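Enoyl-CoA hydratase, EchA12_1 (Mycobacterium marinum M, PDB 3QRE) probably catalyses the hydration of enoyl-CoA thioesters in fatty acid metabolism. Local coordinates at residues R68-P73 / L129-I134. Numbering follows the deposited sequence.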
loop_
_atom_site.group_PDB
_atom_site.type_symbol
_atom_site.label_atom_id
_atom_site.label_comp_id
_atom_site.label_asym_id
_atom_site.label_seq_id
_atom_site.Cartn_x
_atom_site.Cartn_y
_atom_site.Cartn_z
ATOM N N ARG A 68 -17.322 18.453 21.091
ATOM C CA ARG A 68 -17.204 18.433 22.549
ATOM C C ARG A 68 -15.928 17.731 23.044
ATOM O O ARG A 68 -15.203 18.271 23.884
ATOM C CB ARG A 68 -18.473 17.835 23.174
ATOM C CG ARG A 68 -18.427 17.712 24.679
ATOM C CD ARG A 68 -19.699 17.048 25.180
ATOM N NE ARG A 68 -19.641 16.734 26.609
ATOM C CZ ARG A 68 -20.602 16.081 27.268
ATOM N NH1 ARG A 68 -21.689 15.659 26.619
ATOM N NH2 ARG A 68 -20.474 15.842 28.568
ATOM N N ALA A 69 -15.651 16.538 22.525
ATOM C CA ALA A 69 -14.374 15.853 22.798
ATOM C C ALA A 69 -13.164 16.715 22.416
ATOM O O ALA A 69 -12.211 16.834 23.184
ATOM C CB ALA A 69 -14.332 14.544 22.065
ATOM N N GLU A 70 -13.215 17.298 21.215
ATOM C CA GLU A 70 -12.152 18.140 20.679
ATOM C C GLU A 70 -11.890 19.365 21.559
ATOM O O GLU A 70 -10.727 19.705 21.802
ATOM C CB GLU A 70 -12.449 18.515 19.213
ATOM C CG GLU A 70 -11.348 19.245 18.463
ATOM C CD GLU A 70 -10.116 18.379 18.090
ATOM O OE1 GLU A 70 -10.004 17.203 18.521
ATOM O OE2 GLU A 70 -9.251 18.915 17.346
ATOM N N ALA A 71 -12.952 19.974 22.096
ATOM C CA ALA A 71 -12.824 21.181 22.938
ATOM C C ALA A 71 -12.447 20.925 24.401
ATOM O O ALA A 71 -11.969 21.837 25.082
ATOM C CB ALA A 71 -14.103 22.039 22.864
ATOM N N ASP A 72 -12.650 19.699 24.882
ATOM C CA ASP A 72 -12.404 19.361 26.282
ATOM C C ASP A 72 -10.952 18.934 26.489
ATOM O O ASP A 72 -10.581 17.843 26.057
ATOM C CB ASP A 72 -13.343 18.230 26.712
ATOM C CG ASP A 72 -13.282 17.930 28.210
ATOM O OD1 ASP A 72 -12.348 18.382 28.919
ATOM O OD2 ASP A 72 -14.188 17.206 28.687
ATOM N N PRO A 73 -10.136 19.767 27.190
ATOM C CA PRO A 73 -8.724 19.427 27.403
ATOM C C PRO A 73 -8.510 18.198 28.300
ATOM O O PRO A 73 -7.404 17.645 28.338
ATOM C CB PRO A 73 -8.120 20.703 28.014
ATOM C CG PRO A 73 -9.259 21.480 28.559
ATOM C CD PRO A 73 -10.511 21.045 27.837
ATOM N N LEU A 129 -8.674 16.757 12.942
ATOM C CA LEU A 129 -8.766 16.976 14.370
ATOM C C LEU A 129 -7.365 16.923 14.968
ATOM O O LEU A 129 -6.468 16.262 14.433
ATOM C CB LEU A 129 -9.648 15.910 15.054
ATOM C CG LEU A 129 -11.140 15.806 14.691
ATOM C CD1 LEU A 129 -11.807 14.687 15.455
ATOM C CD2 LEU A 129 -11.890 17.162 14.884
ATOM N N ARG A 130 -7.197 17.624 16.083
ATOM C CA ARG A 130 -6.022 17.493 16.919
ATOM C C ARG A 130 -5.931 16.127 17.619
ATOM O O ARG A 130 -4.858 15.736 18.076
ATOM C CB ARG A 130 -6.032 18.612 17.971
ATOM C CG ARG A 130 -5.618 20.004 17.438
ATOM C CD ARG A 130 -5.643 21.089 18.563
ATOM N NE ARG A 130 -7.013 21.450 18.935
ATOM C CZ ARG A 130 -7.671 20.971 20.004
ATOM N NH1 ARG A 130 -7.085 20.106 20.846
ATOM N NH2 ARG A 130 -8.920 21.370 20.246
ATOM N N LYS A 131 -7.042 15.408 17.720
ATOM C CA LYS A 131 -7.081 14.177 18.531
ATOM C C LYS A 131 -7.406 12.943 17.697
ATOM O O LYS A 131 -8.190 13.028 16.770
ATOM C CB LYS A 131 -8.123 14.319 19.675
ATOM C CG LYS A 131 -7.835 15.507 20.573
ATOM C CD LYS A 131 -8.893 15.775 21.643
ATOM C CE LYS A 131 -8.378 16.976 22.483
ATOM N NZ LYS A 131 -9.190 17.298 23.713
ATOM N N PRO A 132 -6.835 11.785 18.050
ATOM C CA PRO A 132 -7.075 10.554 17.309
ATOM C C PRO A 132 -8.498 10.032 17.511
ATOM O O PRO A 132 -9.089 10.229 18.589
ATOM C CB PRO A 132 -6.075 9.556 17.928
ATOM C CG PRO A 132 -5.213 10.376 18.885
ATOM C CD PRO A 132 -6.036 11.543 19.268
ATOM N N VAL A 133 -9.035 9.359 16.482
ATOM C CA VAL A 133 -10.311 8.677 16.594
ATOM C C VAL A 133 -10.064 7.209 16.292
ATOM O O VAL A 133 -9.471 6.861 15.248
ATOM C CB VAL A 133 -11.394 9.300 15.648
ATOM C CG1 VAL A 133 -12.767 8.665 15.864
ATOM C CG2 VAL A 133 -11.497 10.811 15.853
ATOM N N ILE A 134 -10.485 6.355 17.218
ATOM C CA ILE A 134 -10.405 4.920 17.055
ATOM C C ILE A 134 -11.820 4.406 16.775
ATOM O O ILE A 134 -12.715 4.533 17.626
ATOM C CB ILE A 134 -9.849 4.219 18.330
ATOM C CG1 ILE A 134 -8.641 4.956 18.950
ATOM C CG2 ILE A 134 -9.527 2.751 18.067
ATOM C CD1 ILE A 134 -7.528 5.377 17.952
HETATM O O HOH W 1 -8.353 19.869 23.813
#
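E70 reaches R130 through a chain that leaves with CG anti to the backbone N and then bends at chi2 (72°), which brings its carboxylate against the turn at L129-K131. There E70 OE2 takes the backbone N-H of R130 on its syn lone pair, with R130 N to E70 OE2 at 2.7 Å and an N-H...O angle of 157°. R130 folds back over this carboxylate by a bend at its third torsion: the guanidinium and carboxylate planes are stacked, 30° apart, and E70 OE2 sits 3.6 Å above the R130 guanidinium plane near its rim. No guanidinium N-H points at that oxygen, and R130 NE to E70 OE2 is a long 3.7 Å, so this salt bridge is one of charge alone. The directed bond of the guanidinium goes elsewhere, from R130 NH2 to E70 O (2.9 Å), approaching above the carbonyl plane. L129 adds an apolar flank, its CD2 lying 3.9 Å from E70 CD. K131, extended beyond CG, passes E70 OE1 with its CG at 3.4 Å and carries NZ to the C-terminal end of helix 56-71. K131 NZ donates to A69 O at 3.1 Å, in the carbonyl plane, and to I75 O beyond the helix; a weak bond to E70 O accompanies these. One water donates to E70 O and accepts from K131 NZ and R130 NH1. Basic groups thus meet carbonyls where the helix dipole would probably favour positive charge. Within the crotonase-like fold, this ties helix 56-71 to the loop entering strand 133-137, which pairs with parallel strand 77-82, while K245 of helix 238-249 touches L129 and bonds to K131 O.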